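Local atomic coordinates of soluble epoxide hydrolase (Bacillus megaterium, PDB entry 4INZ), a protein that belongs to the alpha/beta hydrolase fold family, whose members are built on a largely parallel central beta-sheet flanked by helices. Residues H52-Q57 with T109-D114; F43-P48 with L70-Y75. The protein carries 1 engineered substitution. All coordinates share one frame; numbering follows the deposited sequence.

Contact 1. Residues H52-Q57 with T109-D114; sequences HIWRHQ and TLVVHD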
# COMPACT_ATOMS: atom_id res chain seq x y z
N HIS A 52 8.67 -0.07 -7.58
CA HIS A 52 8.52 -0.17 -9.03
C HIS A 52 7.05 -0.20 -9.47
O HIS A 52 6.73 0.13 -10.62
CB HIS A 52 9.25 -1.42 -9.54
CG HIS A 52 9.32 -1.54 -11.03
ND1 HIS A 52 10.09 -0.70 -11.81
CD2 HIS A 52 8.76 -2.43 -11.88
CE1 HIS A 52 9.98 -1.06 -13.08
NE2 HIS A 52 9.18 -2.11 -13.15
N ILE A 53 6.14 -0.59 -8.58
CA ILE A 53 4.73 -0.69 -9.00
C ILE A 53 4.19 0.68 -9.43
O ILE A 53 3.22 0.76 -10.19
CB ILE A 53 3.83 -1.33 -7.92
CG1 ILE A 53 2.47 -1.71 -8.53
CG2 ILE A 53 3.64 -0.39 -6.71
CD1 ILE A 53 1.67 -2.63 -7.64
N TRP A 54 4.85 1.74 -8.97
CA TRP A 54 4.39 3.10 -9.22
C TRP A 54 5.02 3.75 -10.45
O TRP A 54 4.82 4.94 -10.71
CB TRP A 54 4.68 3.98 -8.00
CG TRP A 54 3.99 3.52 -6.77
CD1 TRP A 54 4.58 2.97 -5.65
CD2 TRP A 54 2.59 3.57 -6.50
NE1 TRP A 54 3.61 2.68 -4.71
CE2 TRP A 54 2.39 3.05 -5.21
CE3 TRP A 54 1.48 4.02 -7.23
CZ2 TRP A 54 1.12 2.95 -4.63
CZ3 TRP A 54 0.22 3.93 -6.65
CH2 TRP A 54 0.05 3.40 -5.36
N ARG A 55 5.78 2.96 -11.21
CA ARG A 55 6.57 3.49 -12.32
C ARG A 55 5.80 4.43 -13.26
O ARG A 55 6.35 5.44 -13.72
CB ARG A 55 7.20 2.34 -13.11
CG ARG A 55 6.18 1.37 -13.72
CD ARG A 55 6.83 0.02 -14.03
NE ARG A 55 5.89 -0.92 -14.63
CZ ARG A 55 5.01 -1.63 -13.94
NH1 ARG A 55 4.95 -1.51 -12.62
NH2 ARG A 55 4.19 -2.46 -14.58
N HIS A 56 4.55 4.10 -13.57
CA HIS A 56 3.79 4.91 -14.52
C HIS A 56 3.36 6.25 -13.94
O HIS A 56 3.22 7.24 -14.67
CB HIS A 56 2.57 4.15 -15.04
CG HIS A 56 2.92 2.88 -15.76
ND1 HIS A 56 3.58 2.87 -16.97
CD2 HIS A 56 2.68 1.59 -15.45
CE1 HIS A 56 3.75 1.62 -17.37
NE2 HIS A 56 3.20 0.82 -16.47
N GLN A 57 3.14 6.29 -12.63
CA GLN A 57 2.81 7.54 -11.96
C GLN A 57 4.06 8.38 -11.73
O GLN A 57 4.02 9.60 -11.81
CB GLN A 57 2.07 7.29 -10.64
CG GLN A 57 0.64 6.79 -10.82
CD GLN A 57 0.60 5.37 -11.35
OE1 GLN A 57 1.29 4.48 -10.82
NE2 GLN A 57 -0.20 5.14 -12.38
N THR A 109 1.44 15.00 -0.87
CA THR A 109 0.32 14.26 -1.41
C THR A 109 0.72 12.81 -1.22
O THR A 109 1.79 12.41 -1.68
CB THR A 109 0.14 14.54 -2.90
OG1 THR A 109 -0.22 15.92 -3.06
CG2 THR A 109 -0.96 13.66 -3.49
N LEU A 110 -0.11 12.04 -0.51
CA LEU A 110 0.20 10.66 -0.17
C LEU A 110 -0.61 9.69 -1.04
O LEU A 110 -1.84 9.75 -1.08
CB LEU A 110 -0.08 10.40 1.31
CG LEU A 110 0.46 9.10 1.90
CD1 LEU A 110 1.98 9.10 1.83
CD2 LEU A 110 -0.01 8.92 3.35
N VAL A 111 0.09 8.79 -1.73
CA VAL A 111 -0.54 7.86 -2.68
C VAL A 111 -0.27 6.43 -2.22
O VAL A 111 0.89 6.05 -2.06
CB VAL A 111 0.02 8.06 -4.09
CG1 VAL A 111 -0.76 7.23 -5.12
CG2 VAL A 111 -0.01 9.54 -4.45
N VAL A 112 -1.32 5.65 -2.00
CA VAL A 112 -1.14 4.41 -1.22
C VAL A 112 -1.92 3.23 -1.78
O VAL A 112 -2.94 3.40 -2.44
CB VAL A 112 -1.55 4.63 0.25
CG1 VAL A 112 -0.72 5.77 0.87
CG2 VAL A 112 -3.03 4.93 0.37
N HIS A 113 -1.43 2.02 -1.49
CA HIS A 113 -2.00 0.78 -2.03
C HIS A 113 -1.73 -0.38 -1.07
O HIS A 113 -0.63 -0.50 -0.53
CB HIS A 113 -1.34 0.51 -3.39
CG HIS A 113 -1.71 -0.80 -4.02
ND1 HIS A 113 -3.02 -1.16 -4.31
CD2 HIS A 113 -0.94 -1.82 -4.47
CE1 HIS A 113 -3.03 -2.34 -4.89
NE2 HIS A 113 -1.78 -2.77 -4.99
N ASP A 114 -2.75 -1.20 -0.82
CA ASP A 114 -2.60 -2.47 -0.09
C ASP A 114 -2.03 -2.21 1.32
O ASP A 114 -2.59 -1.40 2.06
CB ASP A 114 -1.74 -3.45 -0.92
CG ASP A 114 -1.76 -4.87 -0.38
OD1 ASP A 114 -2.71 -5.63 -0.70
OD2 ASP A 114 -0.82 -5.23 0.36
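W54 and I53 face V111 and H113 across the interior of the alpha/beta hydrolase fold. Strand 108-112 runs into a sharp turn at D114, whose positive phi (59°) and place before helix 115-126 fit the nucleophile elbow of this fold. W54 is the N-cap residue of helix 55-61. Its CG lies anti to the carbonyl carbon (chi1 -61°), and the indole reaches across to the strand. The six-membered ring does the touching. CZ3 meets V111 CG1 at 3.8 Å, the two side chains sliding past each other in opposite directions. CZ2 lies 3.7 Å from H113 CB. Between these two, V112 is met through its backbone: its carbonyl carbon lies at the indole edge. I53 rests its own CG2 over one face of the indole, near the rim. Its CD1 runs on to the H113 imidazole, and these side chains cross at about a right angle. The touching is van der Waals, with W54-V111 its apolar pair. F43 and F137 add further rings round W54, and Q287 touches I53, W54 and H113. On the helix side, R55 N and R55 NH1 reach H52 O from opposite faces of its carbonyl plane, NH1 at 3.1 Å from that oxygen.

Contact 2. Residues F43-P48 with L70-Y75; sequences FLHGFP and LDLRGY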
# COMPACT_ATOMS: atom_id res chain seq x y z
N PHE A 43 4.66 7.82 -2.62
CA PHE A 43 3.92 6.61 -2.97
C PHE A 43 4.32 5.45 -2.06
O PHE A 43 5.51 5.18 -1.88
CB PHE A 43 4.23 6.16 -4.41
CG PHE A 43 3.87 7.17 -5.47
CD1 PHE A 43 4.75 8.21 -5.78
CD2 PHE A 43 2.69 7.04 -6.19
CE1 PHE A 43 4.43 9.12 -6.78
CE2 PHE A 43 2.36 7.95 -7.19
CZ PHE A 43 3.24 8.99 -7.49
N LEU A 44 3.32 4.76 -1.51
CA LEU A 44 3.54 3.60 -0.64
C LEU A 44 2.88 2.36 -1.22
O LEU A 44 1.64 2.27 -1.30
CB LEU A 44 2.94 3.86 0.74
CG LEU A 44 3.33 5.15 1.47
CD1 LEU A 44 2.72 5.14 2.86
CD2 LEU A 44 4.85 5.29 1.55
N HIS A 45 3.71 1.39 -1.59
CA HIS A 45 3.26 0.11 -2.12
C HIS A 45 2.80 -0.81 -1.01
O HIS A 45 2.85 -0.46 0.18
CB HIS A 45 4.41 -0.57 -2.86
CG HIS A 45 5.49 -1.04 -1.93
ND1 HIS A 45 5.46 -2.26 -1.30
CD2 HIS A 45 6.62 -0.42 -1.49
CE1 HIS A 45 6.52 -2.38 -0.53
NE2 HIS A 45 7.24 -1.28 -0.62
N GLY A 46 2.36 -2.01 -1.40
CA GLY A 46 1.99 -3.04 -0.45
C GLY A 46 2.59 -4.39 -0.84
O GLY A 46 3.62 -4.44 -1.51
N PHE A 47 1.94 -5.47 -0.43
CA PHE A 47 2.48 -6.81 -0.59
C PHE A 47 2.00 -7.48 -1.87
O PHE A 47 0.81 -7.44 -2.17
CB PHE A 47 2.04 -7.67 0.60
CG PHE A 47 2.44 -9.12 0.47
CD1 PHE A 47 3.66 -9.56 0.96
CD2 PHE A 47 1.59 -10.04 -0.14
CE1 PHE A 47 4.03 -10.88 0.84
CE2 PHE A 47 1.96 -11.37 -0.26
CZ PHE A 47 3.19 -11.79 0.23
N PRO A 48 2.91 -8.14 -2.62
CA PRO A 48 4.35 -8.28 -2.43
C PRO A 48 5.10 -7.44 -3.44
O PRO A 48 6.07 -7.91 -4.04
CB PRO A 48 4.57 -9.75 -2.78
CG PRO A 48 3.63 -9.95 -3.94
CD PRO A 48 2.43 -9.04 -3.69
N LEU A 70 8.67 4.87 -2.02
CA LEU A 70 9.43 4.24 -0.95
C LEU A 70 9.38 2.72 -1.05
O LEU A 70 8.34 2.15 -1.37
CB LEU A 70 8.87 4.68 0.40
CG LEU A 70 9.58 4.28 1.69
CD1 LEU A 70 10.98 4.88 1.74
CD2 LEU A 70 8.75 4.75 2.88
N ASP A 71 10.51 2.06 -0.76
CA ASP A 71 10.49 0.63 -0.46
C ASP A 71 10.28 0.49 1.04
O ASP A 71 11.15 0.89 1.82
CB ASP A 71 11.80 -0.05 -0.87
CG ASP A 71 11.97 -0.17 -2.38
OD1 ASP A 71 10.96 -0.23 -3.12
OD2 ASP A 71 13.13 -0.24 -2.83
N LEU A 72 9.14 -0.06 1.44
CA LEU A 72 8.86 -0.25 2.87
C LEU A 72 9.92 -1.12 3.54
O LEU A 72 10.56 -1.94 2.88
CB LEU A 72 7.47 -0.86 3.06
CG LEU A 72 6.30 -0.04 2.54
CD1 LEU A 72 4.99 -0.80 2.75
CD2 LEU A 72 6.25 1.33 3.21
N ARG A 73 10.09 -0.97 4.85
CA ARG A 73 11.08 -1.77 5.56
C ARG A 73 10.84 -3.24 5.28
O ARG A 73 9.69 -3.70 5.24
CB ARG A 73 11.09 -1.48 7.07
CG ARG A 73 9.77 -1.72 7.79
CD ARG A 73 9.94 -1.62 9.31
NE ARG A 73 10.45 -0.32 9.74
CZ ARG A 73 11.26 -0.15 10.79
NH1 ARG A 73 11.66 -1.19 11.50
NH2 ARG A 73 11.67 1.07 11.12
N GLY A 74 11.92 -3.97 5.05
CA GLY A 74 11.83 -5.38 4.74
C GLY A 74 11.77 -5.68 3.25
O GLY A 74 12.04 -6.80 2.84
N TYR A 75 11.42 -4.68 2.44
CA TYR A 75 11.23 -4.86 1.00
C TYR A 75 12.42 -4.42 0.14
O TYR A 75 13.05 -3.40 0.41
CB TYR A 75 10.01 -4.07 0.52
CG TYR A 75 8.68 -4.70 0.81
CD1 TYR A 75 8.09 -4.59 2.06
CD2 TYR A 75 7.98 -5.39 -0.19
CE1 TYR A 75 6.84 -5.16 2.32
CE2 TYR A 75 6.75 -5.96 0.07
CZ TYR A 75 6.19 -5.84 1.32
OH TYR A 75 4.95 -6.40 1.57
O HOH W 1 6.17 2.70 -2.93
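F43 and L70 join the ends of two parallel neighbouring strands, L70 N donating to F43 O at 3.2 Å. Segment 43-48 carries the HGFP sequence, the HGXP motif of epoxide hydrolases in this fold, with a cis peptide before P48. The chains then spread, from a CA separation of 5.9 Å at L44 and L70 to 8.4 Å at P48 and Y75. One water donates to both F43 O and L70 O. Segment 70-75 closes in a type II turn from L72 to Y75. The H45 imidazole lies between the two chains. Its CG sits between the backbone N and the carbonyl carbon (chi1 69°), which turns the ring toward 70-75. ND1 donates to G46 O, and NE2 accepts from L72 N at 3.1 Å in a nearly straight bond (170°), though the donor is tilted from the ring plane. Using both ring nitrogens fixes the ring rotation. L72 CD1 lies over one imidazole face in a CH-pi contact. The imidazole edge meets the Y75 face in a T-shaped pair, planes at 69°, with H45 CE1 over the centre of the phenol ring. Y75 OH comes in at the F47 ring edge, 3.3 Å from F47 CB.

Overall arrangement
Both contacts are buried in the core, and their segments alternate along the chain. Contact 1 sets the 3-10 turn before helix 55-61 against the end of strand 108-112 and H113 beyond it. Contact 2 joins the end of strand 40-44 to the loop after strand 66-70. Strands 108-112 and 40-44 are sheet neighbours, probably bonded through L44 N and V111 O. Contact 1 has no polar pair between its segments. Contact 2 mixes backbone bonds, a bridging water and a histidine hydrogen-bonded through both ring nitrogens. W54 NE1 packs near H45 N, linking the two. Beyond the strands, D114 OD2 lies 2.9 Å from F47 N, a probable hydrogen bond between the likely elbow and the HGFP loop.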